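Local coordinates for protein short chain dehydrogenase (A0QTM2 homolog) (Mycobacterium thermoresistibile, PDB 3SC4) that probably catalyses NAD(P)-dependent oxidation or reduction of an alcohol or carbonyl substrate, at residues C97-S102 against Y129-S134; N144-T149 against K234-T239; T149-I154 against G172-A177; A190-W195 against T239-L244; A228-N233 against D247-S252. All blocks are in the same frame, centred on the assembly; numbering follows the deposited sequence.

Interaction 1: C97-S102 against Y129-S134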
# COMPACT_ATOMS: atom_id res chain seq x y z
N CYS B 97 -11.65 -0.60 17.66
CA CYS B 97 -10.49 -1.30 17.15
C CYS B 97 -9.43 -0.25 16.83
O CYS B 97 -9.67 0.62 16.00
CB CYS B 97 -10.87 -2.03 15.87
SG CYS B 97 -9.47 -2.86 15.08
N VAL B 98 -8.31 -0.29 17.53
CA VAL B 98 -7.21 0.62 17.25
C VAL B 98 -6.06 -0.15 16.64
O VAL B 98 -5.53 -1.03 17.27
CB VAL B 98 -6.72 1.35 18.50
CG1 VAL B 98 -5.46 2.13 18.16
CG2 VAL B 98 -7.80 2.25 19.05
N ASN B 99 -5.69 0.21 15.42
CA ASN B 99 -4.53 -0.37 14.75
C ASN B 99 -3.32 0.50 15.01
O ASN B 99 -3.11 1.52 14.34
CB ASN B 99 -4.78 -0.50 13.25
CG ASN B 99 -5.90 -1.46 12.93
OD1 ASN B 99 -5.82 -2.63 13.24
ND2 ASN B 99 -6.96 -0.95 12.32
N ASN B 100 -2.54 0.09 16.01
CA ASN B 100 -1.33 0.83 16.43
C ASN B 100 -0.02 0.07 16.20
O ASN B 100 1.00 0.68 16.11
CB ASN B 100 -1.48 1.25 17.90
CG ASN B 100 -0.14 1.67 18.56
OD1 ASN B 100 0.47 2.67 18.16
ND2 ASN B 100 0.31 0.88 19.55
N ALA B 101 -0.03 -1.25 16.08
CA ALA B 101 1.20 -2.01 15.85
C ALA B 101 1.96 -1.42 14.68
O ALA B 101 1.36 -1.08 13.65
CB ALA B 101 0.91 -3.45 15.60
N SER B 102 3.27 -1.28 14.82
CA SER B 102 4.04 -0.60 13.81
C SER B 102 5.42 -1.16 13.65
O SER B 102 5.87 -1.99 14.42
CB SER B 102 4.10 0.89 14.11
OG SER B 102 4.90 1.14 15.23
N TYR B 129 -5.17 -4.92 8.10
CA TYR B 129 -6.22 -5.61 7.38
C TYR B 129 -6.77 -6.77 8.24
O TYR B 129 -7.97 -6.85 8.50
CB TYR B 129 -5.67 -6.12 6.04
CG TYR B 129 -6.71 -6.77 5.15
CD1 TYR B 129 -7.49 -6.01 4.29
CD2 TYR B 129 -6.90 -8.14 5.15
CE1 TYR B 129 -8.42 -6.60 3.47
CE2 TYR B 129 -7.86 -8.74 4.34
CZ TYR B 129 -8.61 -7.95 3.50
OH TYR B 129 -9.56 -8.50 2.69
N ALA B 130 -5.89 -7.66 8.69
CA ALA B 130 -6.31 -8.86 9.45
C ALA B 130 -7.02 -8.50 10.77
O ALA B 130 -8.10 -9.00 11.08
CB ALA B 130 -5.11 -9.77 9.72
N VAL B 131 -6.42 -7.60 11.54
CA VAL B 131 -7.03 -7.15 12.78
C VAL B 131 -8.40 -6.51 12.53
O VAL B 131 -9.37 -6.85 13.23
CB VAL B 131 -6.10 -6.16 13.53
CG1 VAL B 131 -6.87 -5.34 14.56
CG2 VAL B 131 -4.94 -6.90 14.19
N SER B 132 -8.49 -5.60 11.55
CA SER B 132 -9.73 -4.91 11.26
C SER B 132 -10.79 -5.88 10.78
O SER B 132 -11.91 -5.84 11.23
CB SER B 132 -9.55 -3.77 10.23
OG SER B 132 -8.69 -2.73 10.70
N GLN B 133 -10.43 -6.77 9.87
CA GLN B 133 -11.35 -7.74 9.32
C GLN B 133 -11.91 -8.61 10.41
O GLN B 133 -13.11 -8.94 10.43
CB GLN B 133 -10.64 -8.63 8.31
CG GLN B 133 -11.52 -9.73 7.69
CD GLN B 133 -10.68 -10.67 6.84
OE1 GLN B 133 -9.83 -11.40 7.36
NE2 GLN B 133 -10.88 -10.64 5.53
N SER B 134 -11.04 -9.02 11.31
CA SER B 134 -11.46 -9.96 12.32
C SER B 134 -12.37 -9.28 13.35
O SER B 134 -13.29 -9.90 13.87
CB SER B 134 -10.25 -10.62 12.96
OG SER B 134 -10.64 -11.44 14.02
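The flat amide of Asn-99 meets the helix with its two terminal atoms: OD1 faces a methyl of Val-131, and ND2 faces the hydroxyl of Ser-132. The other flat group, the ring of Tyr-129, turns away from the strand and stacks on Phe-117 of the second subunit. This is strand-to-helix packing in a Rossmann-type fold. Strand 97-99 runs almost exactly antiparallel to helix 129-134, with their axes 9.0 Å apart, and Asn-99 opens an Asn-Asn-Ala-Ser sequence where many short-chain dehydrogenases have Asn-Asn-Ala-Gly. Cys-97 and Asn-99, two residues apart on an extended chain, both point toward the helix, while Val-98 turns to the other side of the sheet. Small, apolar Cys-97 suits the close quarters: its SG, anti to the backbone N, lies 3.6 Å from Val-131 CG1. That same methyl approaches Asn-99 OD1 tip to tip, at 3.2 Å. Asparagine provides two amide hydrogens, and the second bond of ND2 goes to Thr-149 OG1. Ser-132, short enough to stay close to its helix, also bonds Thr-128 O one turn back. Asn-99 ND2 donates to Ser-132 OG over 3.0 Å, with the hydroxyl oxygen 21° out of the amide plane.

Interaction 2: N144-T149 against K234-T239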
# COMPACT_ATOMS: atom_id res chain seq x y z
N ASN B 144 -21.82 2.81 18.87
CA ASN B 144 -21.08 3.82 18.15
C ASN B 144 -19.66 3.32 17.75
O ASN B 144 -18.67 3.89 18.14
CB ASN B 144 -21.03 5.04 19.07
CG ASN B 144 -20.38 6.23 18.41
OD1 ASN B 144 -20.73 6.58 17.28
ND2 ASN B 144 -19.42 6.86 19.12
N PRO B 145 -19.58 2.26 16.95
CA PRO B 145 -18.30 1.57 16.72
C PRO B 145 -17.29 2.32 15.86
O PRO B 145 -17.66 2.93 14.86
CB PRO B 145 -18.72 0.28 16.02
CG PRO B 145 -20.04 0.62 15.38
CD PRO B 145 -20.70 1.57 16.30
N HIS B 146 -16.01 2.25 16.25
CA HIS B 146 -14.94 2.99 15.60
C HIS B 146 -13.75 2.13 15.32
O HIS B 146 -13.25 1.46 16.22
CB HIS B 146 -14.46 4.13 16.51
CG HIS B 146 -15.14 5.43 16.26
ND1 HIS B 146 -14.62 6.38 15.41
CD2 HIS B 146 -16.31 5.92 16.71
CE1 HIS B 146 -15.44 7.41 15.36
NE2 HIS B 146 -16.48 7.16 16.14
N ILE B 147 -13.25 2.17 14.08
CA ILE B 147 -11.91 1.70 13.82
C ILE B 147 -11.01 2.91 13.68
O ILE B 147 -11.34 3.84 12.98
CB ILE B 147 -11.82 0.87 12.57
CG1 ILE B 147 -12.85 -0.27 12.62
CG2 ILE B 147 -10.39 0.38 12.43
CD1 ILE B 147 -12.94 -1.17 11.35
N LEU B 148 -9.86 2.90 14.35
CA LEU B 148 -8.94 4.03 14.30
C LEU B 148 -7.55 3.50 14.05
O LEU B 148 -7.07 2.62 14.79
CB LEU B 148 -8.96 4.79 15.62
CG LEU B 148 -8.20 6.12 15.64
CD1 LEU B 148 -8.87 7.14 14.76
CD2 LEU B 148 -8.13 6.64 17.07
N THR B 149 -6.89 4.06 13.03
CA THR B 149 -5.66 3.51 12.51
C THR B 149 -4.63 4.60 12.58
O THR B 149 -4.88 5.73 12.21
CB THR B 149 -5.88 2.97 11.07
OG1 THR B 149 -6.82 1.89 11.13
CG2 THR B 149 -4.61 2.44 10.48
N LYS B 234 -16.86 10.54 18.68
CA LYS B 234 -17.68 11.15 17.63
C LYS B 234 -18.70 10.14 17.15
O LYS B 234 -18.59 8.95 17.44
CB LYS B 234 -16.84 11.64 16.44
CG LYS B 234 -15.96 12.82 16.75
CD LYS B 234 -16.67 14.17 16.69
CE LYS B 234 -15.69 15.28 16.28
NZ LYS B 234 -15.90 16.55 16.99
N PRO B 235 -19.73 10.60 16.43
CA PRO B 235 -20.66 9.63 15.88
C PRO B 235 -20.00 8.80 14.79
O PRO B 235 -19.04 9.25 14.13
CB PRO B 235 -21.81 10.48 15.33
CG PRO B 235 -21.35 11.91 15.42
CD PRO B 235 -20.29 11.97 16.44
N SER B 236 -20.50 7.58 14.59
CA SER B 236 -19.94 6.68 13.59
C SER B 236 -20.10 7.22 12.14
O SER B 236 -19.52 6.67 11.20
CB SER B 236 -20.56 5.28 13.74
OG SER B 236 -20.19 4.70 14.99
N SER B 237 -20.85 8.31 11.96
CA SER B 237 -20.89 9.04 10.68
C SER B 237 -19.59 9.84 10.44
O SER B 237 -19.28 10.24 9.32
CB SER B 237 -22.11 9.97 10.66
OG SER B 237 -22.10 10.86 11.77
N TYR B 238 -18.83 10.11 11.49
CA TYR B 238 -17.53 10.80 11.35
C TYR B 238 -16.48 9.78 10.90
O TYR B 238 -15.87 9.13 11.72
CB TYR B 238 -17.17 11.42 12.68
CG TYR B 238 -15.92 12.23 12.74
CD1 TYR B 238 -15.93 13.59 12.37
CD2 TYR B 238 -14.74 11.70 13.25
CE1 TYR B 238 -14.77 14.37 12.49
CE2 TYR B 238 -13.60 12.46 13.37
CZ TYR B 238 -13.62 13.80 13.00
OH TYR B 238 -12.48 14.55 13.10
N THR B 239 -16.31 9.65 9.59
CA THR B 239 -15.66 8.48 9.01
C THR B 239 -14.94 8.88 7.71
O THR B 239 -15.24 9.90 7.09
CB THR B 239 -16.69 7.38 8.71
OG1 THR B 239 -16.04 6.14 8.45
CG2 THR B 239 -17.60 7.79 7.52
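Hydrogen bonds to one carbonyl dominate this contact. Lys-234 O accepts two of them: one from Asn-144 ND2 at 2.8 Å, the other from His-146 NE2 at 3.1 Å. The carbonyl oxygen lies in the amide plane of Asn-144 and near the ring plane of His-146, so each flat group aims an N-H at it, although both donors stand above the carbonyl's own plane. An asparagine and a histidine protonated at NE2 can thus grip a backbone oxygen of the loop. A second group of bonds centres on a hydroxyl. Ser-236 OG lies 3.0 Å from Asn-144 OD1 and 3.1 Å from Pro-145 O, and its single proton may go to either. Ser-236 is the second residue of a type I beta turn, Pro-235 to Tyr-238, and its short side chain keeps OG close to the backbone, within reach of both acceptors. In the Rossmann-type fold this turn belongs to the loop between helix 222-232 and strand 242-244, and it is tied here to the start of strand 146-149, which lies between strands 96-99 and 190-195. The remaining contacts are carbon against oxygen: Pro-145 CD rests 3.4 Å from Ser-236 OG, and His-146 CE1 comes within 4.0 Å of Tyr-238 O.

Interaction 3: T149-I154 against G172-A177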
# COMPACT_ATOMS: atom_id res chain seq x y z
N THR B 149 -6.89 4.06 13.03
CA THR B 149 -5.66 3.51 12.51
C THR B 149 -4.63 4.60 12.58
O THR B 149 -4.88 5.73 12.21
CB THR B 149 -5.88 2.97 11.07
OG1 THR B 149 -6.82 1.89 11.13
CG2 THR B 149 -4.61 2.44 10.48
N LEU B 150 -3.47 4.25 13.11
CA LEU B 150 -2.46 5.23 13.47
C LEU B 150 -1.49 5.36 12.30
O LEU B 150 -0.44 4.67 12.25
CB LEU B 150 -1.79 4.83 14.79
CG LEU B 150 -2.53 5.34 16.05
CD1 LEU B 150 -4.07 5.39 15.94
CD2 LEU B 150 -2.11 4.62 17.31
N SER B 151 -1.87 6.23 11.35
CA SER B 151 -1.17 6.34 10.07
C SER B 151 -1.48 7.69 9.47
O SER B 151 -2.39 8.37 9.94
CB SER B 151 -1.63 5.21 9.15
OG SER B 151 -2.99 5.38 8.85
N PRO B 152 -0.72 8.11 8.44
CA PRO B 152 -0.75 9.50 8.02
C PRO B 152 -1.67 9.74 6.85
O PRO B 152 -2.05 8.78 6.18
CB PRO B 152 0.68 9.71 7.54
CG PRO B 152 1.05 8.40 6.91
CD PRO B 152 0.25 7.33 7.65
N PRO B 153 -2.00 11.00 6.59
CA PRO B 153 -2.66 11.36 5.33
C PRO B 153 -1.78 11.00 4.16
O PRO B 153 -0.54 11.02 4.29
CB PRO B 153 -2.77 12.89 5.38
CG PRO B 153 -2.47 13.28 6.76
CD PRO B 153 -1.59 12.19 7.35
N ILE B 154 -2.44 10.69 3.04
CA ILE B 154 -1.80 10.32 1.81
C ILE B 154 -1.41 11.63 1.15
O ILE B 154 -2.27 12.38 0.68
CB ILE B 154 -2.70 9.55 0.86
CG1 ILE B 154 -3.36 8.34 1.57
CG2 ILE B 154 -1.95 9.16 -0.38
CD1 ILE B 154 -2.44 7.29 2.06
N GLY B 172 -0.22 2.33 3.06
CA GLY B 172 -1.02 1.11 2.96
C GLY B 172 -2.00 0.96 4.10
O GLY B 172 -3.16 0.61 3.87
N MET B 173 -1.55 1.27 5.33
CA MET B 173 -2.43 1.30 6.53
C MET B 173 -3.54 2.31 6.34
O MET B 173 -4.69 2.02 6.60
CB MET B 173 -1.67 1.71 7.80
CG MET B 173 -1.01 0.65 8.53
SD MET B 173 -0.18 1.27 10.01
CE MET B 173 -1.38 1.15 11.33
N THR B 174 -3.18 3.51 5.94
CA THR B 174 -4.18 4.55 5.71
C THR B 174 -5.18 4.12 4.63
O THR B 174 -6.39 4.19 4.81
CB THR B 174 -3.48 5.89 5.39
OG1 THR B 174 -2.79 6.36 6.58
CG2 THR B 174 -4.49 6.95 4.87
N LEU B 175 -4.69 3.60 3.52
CA LEU B 175 -5.60 3.15 2.45
C LEU B 175 -6.57 2.06 2.94
O LEU B 175 -7.75 2.02 2.56
CB LEU B 175 -4.81 2.68 1.24
CG LEU B 175 -4.15 3.79 0.43
CD1 LEU B 175 -3.26 3.19 -0.65
CD2 LEU B 175 -5.23 4.70 -0.18
N CYS B 176 -6.07 1.16 3.78
CA CYS B 176 -6.93 0.17 4.36
C CYS B 176 -8.06 0.85 5.15
O CYS B 176 -9.25 0.53 4.98
CB CYS B 176 -6.14 -0.75 5.26
SG CYS B 176 -7.09 -2.13 5.86
N ALA B 177 -7.70 1.83 5.96
CA ALA B 177 -8.62 2.49 6.83
C ALA B 177 -9.67 3.25 6.04
O ALA B 177 -10.85 3.26 6.43
CB ALA B 177 -7.89 3.43 7.76
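Met-173 lays its terminal methyl across Thr-149: CE lies 3.6 Å from Thr-149 CG2, the two side chains crossing obliquely. The methionine chain bends at its last torsion (chi3 91°), which also brings CE to 3.8 Å from Leu-150 O. A flexible, unbranched side chain suits this place, since it must reach along the end of the strand. The hydroxyl of Thr-149 is turned to Asn-99, while Ala-177, with nothing beyond CB, lets the helix come close to Thr-149. The contact joins the end of strand 146-149 and its following loop to helix 164-183, the helix of the beta-alpha-beta crossover that leads on to strand 190-195. Lys-170 on that helix, the lysine of the family's Tyr-x-x-x-Lys pattern, donates to the carbonyl of Leu-150, the centre of an inverse gamma turn. Thr-174 does the polar work. Its OG1 accepts a very short bond from Ser-151 OG, 2.5 Å, and donates to Pro-152 O at 2.6 Å, so this buried hydroxyl serves both ways. Ser-151 OG sits in the crowded position between its backbone N and carbonyl carbon (chi1 65°), directed at the helix. The other branch of Thr-174 is apolar: CG2 lies 3.5 Å from Ile-154 CD1, as the two side chains slide past each other in opposite directions. Beyond them Ile-154 packs on Leu-156 of the second subunit, and Leu-175 on Tyr-171 of that chain.

Interaction 4: A190-W195 against T239-L244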
# COMPACT_ATOMS: atom_id res chain seq x y z
N ALA B 190 -17.36 3.51 11.97
CA ALA B 190 -16.43 4.57 11.61
C ALA B 190 -15.08 3.94 11.37
O ALA B 190 -14.75 2.98 12.05
CB ALA B 190 -16.34 5.60 12.71
N SER B 191 -14.34 4.46 10.39
CA SER B 191 -12.92 4.15 10.23
C SER B 191 -12.17 5.41 9.84
O SER B 191 -12.42 5.99 8.78
CB SER B 191 -12.70 3.08 9.15
OG SER B 191 -11.33 2.68 9.09
N ASN B 192 -11.24 5.81 10.68
CA ASN B 192 -10.47 7.04 10.48
C ASN B 192 -8.98 6.76 10.70
O ASN B 192 -8.61 5.75 11.30
CB ASN B 192 -10.93 8.14 11.46
CG ASN B 192 -12.36 8.59 11.21
OD1 ASN B 192 -12.64 9.27 10.22
ND2 ASN B 192 -13.27 8.22 12.11
N THR B 193 -8.14 7.67 10.24
CA THR B 193 -6.72 7.59 10.61
C THR B 193 -6.37 8.80 11.46
O THR B 193 -7.02 9.84 11.38
CB THR B 193 -5.81 7.55 9.38
OG1 THR B 193 -5.91 8.79 8.70
CG2 THR B 193 -6.18 6.41 8.43
N LEU B 194 -5.31 8.66 12.25
CA LEU B 194 -4.89 9.72 13.18
C LEU B 194 -3.40 9.73 13.29
O LEU B 194 -2.80 8.66 13.56
CB LEU B 194 -5.53 9.49 14.55
CG LEU B 194 -5.32 10.53 15.65
CD1 LEU B 194 -5.92 11.86 15.21
CD2 LEU B 194 -5.89 10.06 17.04
N TRP B 195 -2.81 10.92 13.15
CA TRP B 195 -1.36 11.10 13.03
C TRP B 195 -0.93 12.41 13.73
O TRP B 195 -1.63 13.42 13.64
CB TRP B 195 -1.02 11.17 11.54
CG TRP B 195 0.44 11.04 11.17
CD1 TRP B 195 1.22 11.98 10.58
CD2 TRP B 195 1.25 9.86 11.27
NE1 TRP B 195 2.46 11.49 10.35
CE2 TRP B 195 2.51 10.19 10.77
CE3 TRP B 195 1.03 8.58 11.77
CZ2 TRP B 195 3.58 9.28 10.74
CZ3 TRP B 195 2.08 7.66 11.75
CH2 TRP B 195 3.34 8.02 11.24
N THR B 239 -16.31 9.65 9.59
CA THR B 239 -15.66 8.48 9.01
C THR B 239 -14.94 8.88 7.71
O THR B 239 -15.24 9.90 7.09
CB THR B 239 -16.69 7.38 8.71
OG1 THR B 239 -16.04 6.14 8.45
CG2 THR B 239 -17.60 7.79 7.52
N GLY B 240 -13.96 8.07 7.34
CA GLY B 240 -13.18 8.33 6.14
C GLY B 240 -12.23 9.51 6.21
O GLY B 240 -11.85 10.05 5.17
N ASN B 241 -11.86 9.93 7.42
CA ASN B 241 -11.01 11.12 7.61
C ASN B 241 -9.58 10.75 7.91
O ASN B 241 -9.33 9.82 8.70
CB ASN B 241 -11.51 11.94 8.78
CG ASN B 241 -12.90 12.44 8.59
OD1 ASN B 241 -13.84 11.99 9.26
ND2 ASN B 241 -13.06 13.41 7.71
N THR B 242 -8.65 11.48 7.31
CA THR B 242 -7.23 11.29 7.62
C THR B 242 -6.83 12.48 8.51
O THR B 242 -6.53 13.56 8.01
CB THR B 242 -6.32 11.16 6.35
OG1 THR B 242 -6.38 12.35 5.54
CG2 THR B 242 -6.71 9.98 5.50
N LEU B 243 -6.87 12.26 9.83
CA LEU B 243 -6.77 13.33 10.86
C LEU B 243 -5.37 13.55 11.47
O LEU B 243 -4.57 12.61 11.60
CB LEU B 243 -7.72 12.99 12.01
CG LEU B 243 -9.18 12.86 11.59
CD1 LEU B 243 -9.99 12.09 12.61
CD2 LEU B 243 -9.76 14.26 11.36
N LEU B 244 -5.11 14.79 11.87
CA LEU B 244 -3.91 15.16 12.62
C LEU B 244 -4.26 15.45 14.09
O LEU B 244 -5.23 16.13 14.35
CB LEU B 244 -3.30 16.41 11.99
CG LEU B 244 -2.70 16.24 10.60
CD1 LEU B 244 -2.22 17.58 10.03
CD2 LEU B 244 -1.58 15.23 10.65
O HOH W 1 -4.00 10.58 9.56
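Backbone pairing makes the tight part of this contact. Strands 190-195 and 242-244 run parallel: Thr-193 N donates to Asn-241 O at 2.9 Å, nearly along the C=O axis, Leu-243 N returns a bond to Thr-193 O, and Trp-195 N is held by Leu-243 O. On the face of Leu-194 and Leu-243, CD1 of the former crosses CB of the latter at 3.8 Å, two branched apolar chains in contact. The less regular part is at 239-241, where side chains share the pairing with the backbone. Ser-191 N bonds Thr-239 OG1 at 3.1 Å, and Asn-241 N bonds Asn-192 OD1 at 3.0 Å on a lone pair of the amide. The other end of that amide, ND2, donates to Tyr-238 O. Gly-240 takes a positive phi (71°), easy for a residue without a side chain, and its N reaches Ser-191 O. Water enters on the face of Thr-193 and Thr-242: one molecule accepts from Thr-193 OG1 at 2.8 Å and donates to Leu-243 O at 2.9 Å. Trp-195 directs its NE1 to Leu-272 O. Strand 242-244 is the outermost of the parallel sheet within this chain, and strand 146-149 flanks 190-195 on its other side. Helix 222-232 packs on Leu-194 and Leu-243, helix 164-183 on Thr-193 and Thr-242, and Leu-244 stands at the N-cap position, right before helix 245-252.

Interaction 5: A228-N233 against D247-S252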
# COMPACT_ATOMS: atom_id res chain seq x y z
N ALA B 228 -7.18 10.80 20.12
CA ALA B 228 -7.89 9.55 19.87
C ALA B 228 -9.24 9.56 20.58
O ALA B 228 -10.27 9.20 20.00
CB ALA B 228 -7.05 8.35 20.35
N TYR B 229 -9.21 9.99 21.85
CA TYR B 229 -10.37 10.02 22.70
C TYR B 229 -11.47 10.86 22.07
O TYR B 229 -12.61 10.45 22.00
CB TYR B 229 -9.98 10.56 24.08
CG TYR B 229 -11.11 10.49 25.10
CD1 TYR B 229 -11.40 9.29 25.78
CD2 TYR B 229 -11.89 11.62 25.39
CE1 TYR B 229 -12.43 9.22 26.71
CE2 TYR B 229 -12.93 11.57 26.31
CZ TYR B 229 -13.20 10.37 26.97
OH TYR B 229 -14.22 10.34 27.89
N VAL B 230 -11.11 12.04 21.59
CA VAL B 230 -12.07 12.90 20.91
C VAL B 230 -12.70 12.17 19.72
O VAL B 230 -13.93 12.17 19.58
CB VAL B 230 -11.40 14.20 20.43
CG1 VAL B 230 -12.35 14.98 19.51
CG2 VAL B 230 -10.90 15.03 21.65
N VAL B 231 -11.88 11.51 18.91
CA VAL B 231 -12.36 10.83 17.71
C VAL B 231 -13.26 9.65 18.07
O VAL B 231 -14.31 9.45 17.43
CB VAL B 231 -11.19 10.37 16.78
CG1 VAL B 231 -11.70 9.49 15.63
CG2 VAL B 231 -10.47 11.57 16.24
N LEU B 232 -12.90 8.90 19.11
CA LEU B 232 -13.66 7.69 19.47
C LEU B 232 -15.03 7.99 20.09
O LEU B 232 -15.88 7.10 20.20
CB LEU B 232 -12.84 6.80 20.40
CG LEU B 232 -11.56 6.24 19.77
CD1 LEU B 232 -10.70 5.55 20.81
CD2 LEU B 232 -11.93 5.31 18.64
N ASN B 233 -15.23 9.24 20.48
CA ASN B 233 -16.52 9.72 20.96
C ASN B 233 -17.37 10.39 19.90
O ASN B 233 -18.53 10.75 20.19
CB ASN B 233 -16.32 10.69 22.12
CG ASN B 233 -16.04 9.98 23.40
OD1 ASN B 233 -16.95 9.42 23.99
ND2 ASN B 233 -14.77 9.96 23.84
N ASP B 247 -4.80 19.26 15.23
CA ASP B 247 -6.00 19.81 14.58
C ASP B 247 -7.29 19.31 15.24
O ASP B 247 -8.21 20.07 15.49
CB ASP B 247 -5.99 19.49 13.08
CG ASP B 247 -4.73 19.95 12.39
OD1 ASP B 247 -3.64 19.76 12.96
OD2 ASP B 247 -4.81 20.51 11.28
N VAL B 248 -7.35 18.01 15.52
CA VAL B 248 -8.52 17.42 16.14
C VAL B 248 -8.76 18.08 17.50
O VAL B 248 -9.91 18.41 17.86
CB VAL B 248 -8.34 15.90 16.29
CG1 VAL B 248 -9.37 15.32 17.24
CG2 VAL B 248 -8.43 15.26 14.94
N LEU B 249 -7.66 18.30 18.22
CA LEU B 249 -7.75 18.87 19.55
C LEU B 249 -8.28 20.31 19.54
O LEU B 249 -9.17 20.62 20.31
CB LEU B 249 -6.42 18.73 20.29
CG LEU B 249 -6.15 17.28 20.76
CD1 LEU B 249 -4.68 17.07 21.10
CD2 LEU B 249 -7.05 16.85 21.95
N LEU B 250 -7.77 21.18 18.66
CA LEU B 250 -8.30 22.55 18.53
C LEU B 250 -9.76 22.59 18.15
O LEU B 250 -10.51 23.41 18.65
CB LEU B 250 -7.54 23.36 17.47
CG LEU B 250 -6.12 23.71 17.84
CD1 LEU B 250 -5.47 24.51 16.72
CD2 LEU B 250 -6.08 24.47 19.14
N GLU B 251 -10.16 21.71 17.24
CA GLU B 251 -11.54 21.64 16.77
C GLU B 251 -12.48 21.25 17.93
O GLU B 251 -13.66 21.61 17.92
CB GLU B 251 -11.65 20.69 15.55
CG GLU B 251 -11.11 21.34 14.24
CD GLU B 251 -10.59 20.36 13.16
OE1 GLU B 251 -10.77 19.12 13.27
OE2 GLU B 251 -9.99 20.86 12.17
N SER B 252 -11.93 20.54 18.92
CA SER B 252 -12.68 20.04 20.08
C SER B 252 -12.80 21.02 21.24
O SER B 252 -13.67 20.85 22.10
CB SER B 252 -12.04 18.76 20.63
OG SER B 252 -10.92 19.05 21.44
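Two helices that bracket the edge strand of the Rossmann-type sheet meet here: helix 222-232 leads into strand 242-244, and helix 245-252 follows directly from it. Their short segments cross at 63°, with axes 9.6 Å apart, and the contact is wholly one of shape, since no hydrogen bond spans it. Val-230 supplies the main bump, set among Val-248, Leu-249 and Ser-252. Its two methyls fork around the small Ser-252, each 4.0 Å from Ser-252 CB, and CG2 is also 4.3 Å from Leu-249 CD2. Val-248 CG1, anti to the backbone N, is the answering bump: it enters the hollow between Val-230 and Val-231, 3.8 Å from Val-230 CG1 and 4.0 Å from Val-231 CG2. The Val-248 and Val-230 side chains slide past each other in opposite directions, while Val-231 is crossed at about a right angle. Beta-branched valines give such short, rigid knobs, and the slim serine permits the approach. Leu-243 of the strand closes the inner end, touching both Val-231 and Val-248. Polar side chains here turn back on their own chain. Asn-233 lays ND2 3.4 Å over the centre of the Tyr-229 ring while donating to Tyr-229 O. Ser-252 OG, in the crowded position between its backbone N and carbonyl carbon, donates to Leu-249 O at 2.6 Å, on a lone pair in the carbonyl plane.

In the fold
The contacts follow the parallel sheet from its middle to one edge. Interactions 1 and 3, centres 11 Å apart, are linked by Asn-99 O receiving Leu-150 N at 3.0 Å; both border the second subunit. Interaction 3 lies beside Lys-170 of the Tyr-x-x-x-Lys pattern, consistent with the region where the family's active site forms. Interaction 4 shares Thr-239 with interaction 2 and lies 8 Å, centre to centre, from interaction 3, whose Ala-177 O takes the Ser-191 hydroxyl, OG, at 2.8 Å. Interaction 5 packs against interactions 2 and 4, with Leu-243 CD1 3.7 Å from Val-231 CG2, but its centre is about 20 Å from that of interaction 1.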